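Long-range contact in KmHsv2 (Kluyveromyces marxianus, PDB 3VU4), which probably binds phosphoinositides on membranes as a seven-bladed beta-propeller protein of the PROPPIN family, related to the autophagy factor Atg18: residues Y72-I85 with D93-L106. Numbering follows the deposited sequence.
Sequences YVAFVTGVKEVVHI and DVSRIKVDAPVKDL. With SO4 (sulfate ion), chain C.
His84 ND1 donates to Asp93 OD2 at 2.8 Å, meeting the syn lone pair of the carboxylate, 17° out of the imidazole plane; a weak second bond reaches OD1. His84 CG, anti to the carbonyl carbon (chi1 -61°), turns ND1 toward Asp93, and Arg96 CG sits over one face of the ring, offset toward its rim. Replacing His84 by alanine removes the imidazole, which would probably leave the Asp93 carboxylate without this donor and Arg96 CG without the ring face it packs on. Strands 82-85 and 93-98 run antiparallel at 161°: Val83 N meets Ile97 O at 2.8 Å, nearly straight, and Ile97 N returns a bond to Val83 O. Farther along, Ile85 O accepts Val94 N at 2.8 Å and, weakly, Ser95 N, the signature of a classic beta bulge. At the opposite end Glu81 O takes Val99 N, and Lys80 O receives Val103 N at 3.0 Å, bonding the turn to the chain leaving the hairpin. On the face carrying Val83, its CG2 meets Val103 CG2 at 3.5 Å, the side chains crossing near a right angle, while CG1 touches Leu106 CD2 at 3.9 Å. Strand 103-108 opens the next four-stranded sheet, so the contact combines an outer-strand hairpin with blade-to-blade packing, as expected of a beta-propeller.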
loop_
_atom_site.group_PDB
_atom_site.type_symbol
_atom_site.label_atom_id
_atom_site.label_comp_id
_atom_site.label_asym_id
_atom_site.label_seq_id
_atom_site.Cartn_x
_atom_site.Cartn_y
_atom_site.Cartn_z
ATOM N N TYR A 72 9.817 -4.598 17.188
ATOM C CA TYR A 72 8.694 -3.747 17.546
ATOM C C TYR A 72 7.491 -3.863 16.625
ATOM O O TYR A 72 7.620 -3.979 15.406
ATOM C CB TYR A 72 9.139 -2.287 17.606
ATOM C CG TYR A 72 10.161 -2.017 18.679
ATOM C CD1 TYR A 72 9.848 -2.188 20.032
ATOM C CD2 TYR A 72 11.452 -1.594 18.349
ATOM C CE1 TYR A 72 10.796 -1.942 21.028
ATOM C CE2 TYR A 72 12.406 -1.347 19.337
ATOM C CZ TYR A 72 12.073 -1.522 20.672
ATOM O OH TYR A 72 13.016 -1.273 21.643
ATOM N N VAL A 73 6.316 -3.832 17.234
ATOM C CA VAL A 73 5.065 -3.902 16.512
ATOM C C VAL A 73 4.137 -2.949 17.244
ATOM O O VAL A 73 4.381 -2.604 18.396
ATOM C CB VAL A 73 4.466 -5.327 16.546
ATOM C CG1 VAL A 73 5.415 -6.311 15.896
ATOM C CG2 VAL A 73 4.196 -5.742 17.973
ATOM N N ALA A 74 3.084 -2.509 16.572
ATOM C CA ALA A 74 2.124 -1.607 17.171
ATOM C C ALA A 74 0.754 -2.227 16.957
ATOM O O ALA A 74 0.512 -2.846 15.923
ATOM C CB ALA A 74 2.198 -0.249 16.496
ATOM N N PHE A 75 -0.137 -2.079 17.930
ATOM C CA PHE A 75 -1.480 -2.621 17.782
ATOM C C PHE A 75 -2.526 -1.920 18.634
ATOM O O PHE A 75 -2.204 -1.198 19.579
ATOM C CB PHE A 75 -1.491 -4.130 18.064
ATOM C CG PHE A 75 -0.933 -4.515 19.406
ATOM C CD1 PHE A 75 -1.573 -4.134 20.581
ATOM C CD2 PHE A 75 0.219 -5.297 19.493
ATOM C CE1 PHE A 75 -1.076 -4.530 21.822
ATOM C CE2 PHE A 75 0.725 -5.699 20.733
ATOM C CZ PHE A 75 0.076 -5.317 21.895
ATOM N N VAL A 76 -3.783 -2.114 18.255
ATOM C CA VAL A 76 -4.919 -1.544 18.961
ATOM C C VAL A 76 -5.725 -2.758 19.386
ATOM O O VAL A 76 -5.829 -3.727 18.635
ATOM C CB VAL A 76 -5.784 -0.664 18.034
ATOM C CG1 VAL A 76 -7.028 -0.186 18.768
ATOM C CG2 VAL A 76 -4.982 0.521 17.551
ATOM N N THR A 77 -6.285 -2.720 20.588
ATOM C CA THR A 77 -7.061 -3.851 21.079
ATOM C C THR A 77 -8.517 -3.465 21.291
ATOM O O THR A 77 -9.167 -2.947 20.378
ATOM C CB THR A 77 -6.484 -4.375 22.401
ATOM O OG1 THR A 77 -6.563 -3.344 23.392
ATOM C CG2 THR A 77 -5.028 -4.790 22.220
ATOM N N GLY A 78 -9.024 -3.725 22.493
ATOM C CA GLY A 78 -10.403 -3.401 22.797
ATOM C C GLY A 78 -10.602 -1.906 22.724
ATOM O O GLY A 78 -11.456 -1.412 21.982
ATOM N N VAL A 79 -9.801 -1.184 23.501
ATOM C CA VAL A 79 -9.863 0.268 23.540
ATOM C C VAL A 79 -9.294 0.803 22.229
ATOM O O VAL A 79 -8.076 0.823 22.018
ATOM C CB VAL A 79 -9.074 0.809 24.758
ATOM C CG1 VAL A 79 -7.725 0.111 24.857
ATOM C CG2 VAL A 79 -8.909 2.319 24.650
ATOM N N LYS A 80 -10.203 1.231 21.358
ATOM C CA LYS A 80 -9.880 1.738 20.030
ATOM C C LYS A 80 -8.976 2.961 19.969
ATOM O O LYS A 80 -8.298 3.177 18.962
ATOM C CB LYS A 80 -11.166 2.078 19.272
ATOM C CG LYS A 80 -12.299 1.071 19.397
ATOM C CD LYS A 80 -12.189 -0.075 18.414
ATOM C CE LYS A 80 -11.169 -1.098 18.856
ATOM N NZ LYS A 80 -11.359 -2.384 18.128
ATOM N N GLU A 81 -8.966 3.774 21.018
ATOM C CA GLU A 81 -8.147 4.981 20.985
ATOM C C GLU A 81 -6.738 4.836 21.539
ATOM O O GLU A 81 -6.036 5.830 21.716
ATOM C CB GLU A 81 -8.870 6.141 21.688
ATOM C CG GLU A 81 -9.947 5.723 22.666
ATOM C CD GLU A 81 -11.144 5.082 21.984
ATOM O OE1 GLU A 81 -11.831 5.775 21.200
ATOM O OE2 GLU A 81 -11.392 3.881 22.230
ATOM N N VAL A 82 -6.312 3.603 21.787
ATOM C CA VAL A 82 -4.976 3.371 22.323
ATOM C C VAL A 82 -4.094 2.560 21.379
ATOM O O VAL A 82 -4.506 1.517 20.874
ATOM C CB VAL A 82 -5.051 2.645 23.681
ATOM C CG1 VAL A 82 -3.655 2.327 24.187
ATOM C CG2 VAL A 82 -5.788 3.508 24.672
ATOM N N VAL A 83 -2.881 3.049 21.147
ATOM C CA VAL A 83 -1.933 2.368 20.276
ATOM C C VAL A 83 -0.769 1.845 21.111
ATOM O O VAL A 83 -0.019 2.618 21.707
ATOM C CB VAL A 83 -1.387 3.318 19.190
ATOM C CG1 VAL A 83 -0.278 2.633 18.410
ATOM C CG2 VAL A 83 -2.514 3.745 18.256
ATOM N N HIS A 84 -0.620 0.528 21.150
ATOM C CA HIS A 84 0.440 -0.087 21.929
ATOM C C HIS A 84 1.697 -0.348 21.121
ATOM O O HIS A 84 1.643 -1.006 20.085
ATOM C CB HIS A 84 -0.021 -1.430 22.493
ATOM C CG HIS A 84 -1.202 -1.346 23.405
ATOM N ND1 HIS A 84 -1.126 -1.647 24.748
ATOM C CD2 HIS A 84 -2.502 -1.054 23.159
ATOM C CE1 HIS A 84 -2.327 -1.550 25.289
ATOM N NE2 HIS A 84 -3.180 -1.193 24.345
ATOM N N ILE A 85 2.828 0.166 21.589
ATOM C CA ILE A 85 4.091 -0.116 20.924
ATOM C C ILE A 85 4.558 -1.314 21.742
ATOM O O ILE A 85 4.773 -1.192 22.942
ATOM C CB ILE A 85 5.088 1.036 21.067
ATOM C CG1 ILE A 85 4.444 2.339 20.587
ATOM C CG2 ILE A 85 6.339 0.738 20.247
ATOM C CD1 ILE A 85 4.009 2.316 19.139
ATOM N N ASP A 93 5.039 -4.351 26.613
ATOM C CA ASP A 93 4.567 -3.073 26.097
ATOM C C ASP A 93 5.704 -2.095 26.392
ATOM O O ASP A 93 6.123 -1.967 27.540
ATOM C CB ASP A 93 3.302 -2.646 26.850
ATOM C CG ASP A 93 2.096 -2.478 25.939
ATOM O OD1 ASP A 93 1.920 -3.307 25.022
ATOM O OD2 ASP A 93 1.311 -1.528 26.154
ATOM N N VAL A 94 6.229 -1.429 25.369
ATOM C CA VAL A 94 7.311 -0.475 25.582
ATOM C C VAL A 94 6.749 0.934 25.558
ATOM O O VAL A 94 7.485 1.905 25.711
ATOM C CB VAL A 94 8.395 -0.572 24.490
ATOM C CG1 VAL A 94 7.870 0.002 23.187
ATOM C CG2 VAL A 94 9.641 0.184 24.925
ATOM N N SER A 95 5.440 1.044 25.358
ATOM C CA SER A 95 4.788 2.346 25.308
ATOM C C SER A 95 3.298 2.257 24.987
ATOM O O SER A 95 2.823 1.278 24.411
ATOM C CB SER A 95 5.467 3.229 24.262
ATOM O OG SER A 95 4.815 4.482 24.177
ATOM N N ARG A 96 2.570 3.294 25.379
ATOM C CA ARG A 96 1.139 3.403 25.139
ATOM C C ARG A 96 0.957 4.828 24.641
ATOM O O ARG A 96 1.632 5.740 25.119
ATOM C CB ARG A 96 0.347 3.241 26.434
ATOM C CG ARG A 96 -0.544 2.010 26.541
ATOM C CD ARG A 96 -1.525 2.201 27.708
ATOM N NE ARG A 96 -0.836 2.686 28.907
ATOM C CZ ARG A 96 -1.427 3.290 29.937
ATOM N NH1 ARG A 96 -2.738 3.497 29.932
ATOM N NH2 ARG A 96 -0.704 3.689 30.976
ATOM N N ILE A 97 0.067 5.018 23.675
ATOM C CA ILE A 97 -0.204 6.346 23.142
ATOM C C ILE A 97 -1.708 6.416 22.959
ATOM O O ILE A 97 -2.307 5.510 22.383
ATOM C CB ILE A 97 0.507 6.569 21.793
ATOM C CG1 ILE A 97 2.020 6.471 21.984
ATOM C CG2 ILE A 97 0.146 7.930 21.236
ATOM C CD1 ILE A 97 2.805 6.478 20.684
ATOM N N LYS A 98 -2.327 7.479 23.460
ATOM C CA LYS A 98 -3.773 7.605 23.356
ATOM C C LYS A 98 -4.214 8.819 22.569
ATOM O O LYS A 98 -3.607 9.884 22.650
ATOM C CB LYS A 98 -4.402 7.671 24.745
ATOM C CG LYS A 98 -5.919 7.621 24.715
ATOM C CD LYS A 98 -6.526 8.194 25.983
ATOM C CE LYS A 98 -8.021 7.923 26.044
ATOM N NZ LYS A 98 -8.309 6.468 26.230
ATOM N N VAL A 99 -5.288 8.653 21.810
ATOM C CA VAL A 99 -5.823 9.745 21.016
ATOM C C VAL A 99 -7.289 9.956 21.383
ATOM O O VAL A 99 -7.895 9.107 22.034
ATOM C CB VAL A 99 -5.656 9.458 19.513
ATOM C CG1 VAL A 99 -4.184 9.469 19.161
ATOM C CG2 VAL A 99 -6.258 8.109 19.169
ATOM N N ASP A 100 -7.853 11.086 20.970
ATOM C CA ASP A 100 -9.232 11.424 21.305
ATOM C C ASP A 100 -10.344 10.654 20.605
ATOM O O ASP A 100 -11.474 10.632 21.089
ATOM C CB ASP A 100 -9.457 12.923 21.103
ATOM C CG ASP A 100 -8.479 13.759 21.898
ATOM O OD1 ASP A 100 -8.332 13.496 23.117
ATOM O OD2 ASP A 100 -7.861 14.673 21.304
ATOM N N ALA A 101 -10.041 10.035 19.472
ATOM C CA ALA A 101 -11.049 9.272 18.744
ATOM C C ALA A 101 -10.443 7.923 18.374
ATOM O O ALA A 101 -9.241 7.726 18.531
ATOM C CB ALA A 101 -11.475 10.032 17.499
ATOM N N PRO A 102 -11.260 6.975 17.882
ATOM C CA PRO A 102 -10.723 5.658 17.515
ATOM C C PRO A 102 -9.614 5.791 16.468
ATOM O O PRO A 102 -9.714 6.609 15.556
ATOM C CB PRO A 102 -11.941 4.928 16.957
ATOM C CG PRO A 102 -13.099 5.610 17.617
ATOM C CD PRO A 102 -12.700 7.054 17.580
ATOM N N VAL A 103 -8.563 4.991 16.596
ATOM C CA VAL A 103 -7.467 5.049 15.645
ATOM C C VAL A 103 -7.875 4.519 14.271
ATOM O O VAL A 103 -8.417 3.416 14.159
ATOM C CB VAL A 103 -6.260 4.237 16.142
ATOM C CG1 VAL A 103 -5.142 4.279 15.110
ATOM C CG2 VAL A 103 -5.776 4.793 17.465
ATOM N N LYS A 104 -7.610 5.322 13.236
ATOM C CA LYS A 104 -7.903 4.971 11.842
ATOM C C LYS A 104 -6.611 4.492 11.178
ATOM O O LYS A 104 -6.313 3.297 11.150
ATOM C CB LYS A 104 -8.433 6.183 11.067
ATOM C CG LYS A 104 -9.803 6.691 11.480
ATOM C CD LYS A 104 -10.198 7.855 10.579
ATOM C CE LYS A 104 -11.570 8.424 10.916
ATOM N NZ LYS A 104 -11.923 9.556 9.996
ATOM N N ASP A 105 -5.835 5.433 10.650
ATOM C CA ASP A 105 -4.571 5.092 10.006
ATOM C C ASP A 105 -3.452 5.026 11.044
ATOM O O ASP A 105 -3.505 5.704 12.070
ATOM C CB ASP A 105 -4.238 6.134 8.940
ATOM C CG ASP A 105 -5.289 6.202 7.848
ATOM O OD1 ASP A 105 -5.416 5.211 7.084
ATOM O OD2 ASP A 105 -5.986 7.241 7.762
ATOM N N LEU A 106 -2.441 4.207 10.769
ATOM C CA LEU A 106 -1.309 4.037 11.671
ATOM C C LEU A 106 -0.046 3.675 10.891
ATOM O O LEU A 106 -0.005 2.648 10.209
ATOM C CB LEU A 106 -1.616 2.940 12.689
ATOM C CG LEU A 106 -0.527 2.664 13.726
ATOM C CD1 LEU A 106 -0.227 3.946 14.480
ATOM C CD2 LEU A 106 -0.973 1.573 14.683
HETATM S S SO4 C . -15.424 9.634 11.466
HETATM O O1 SO4 C . -14.301 10.541 11.781
HETATM O O2 SO4 C . -15.279 9.143 10.085
HETATM O O3 SO4 C . -15.401 8.486 12.388
HETATM O O4 SO4 C . -16.698 10.365 11.612
#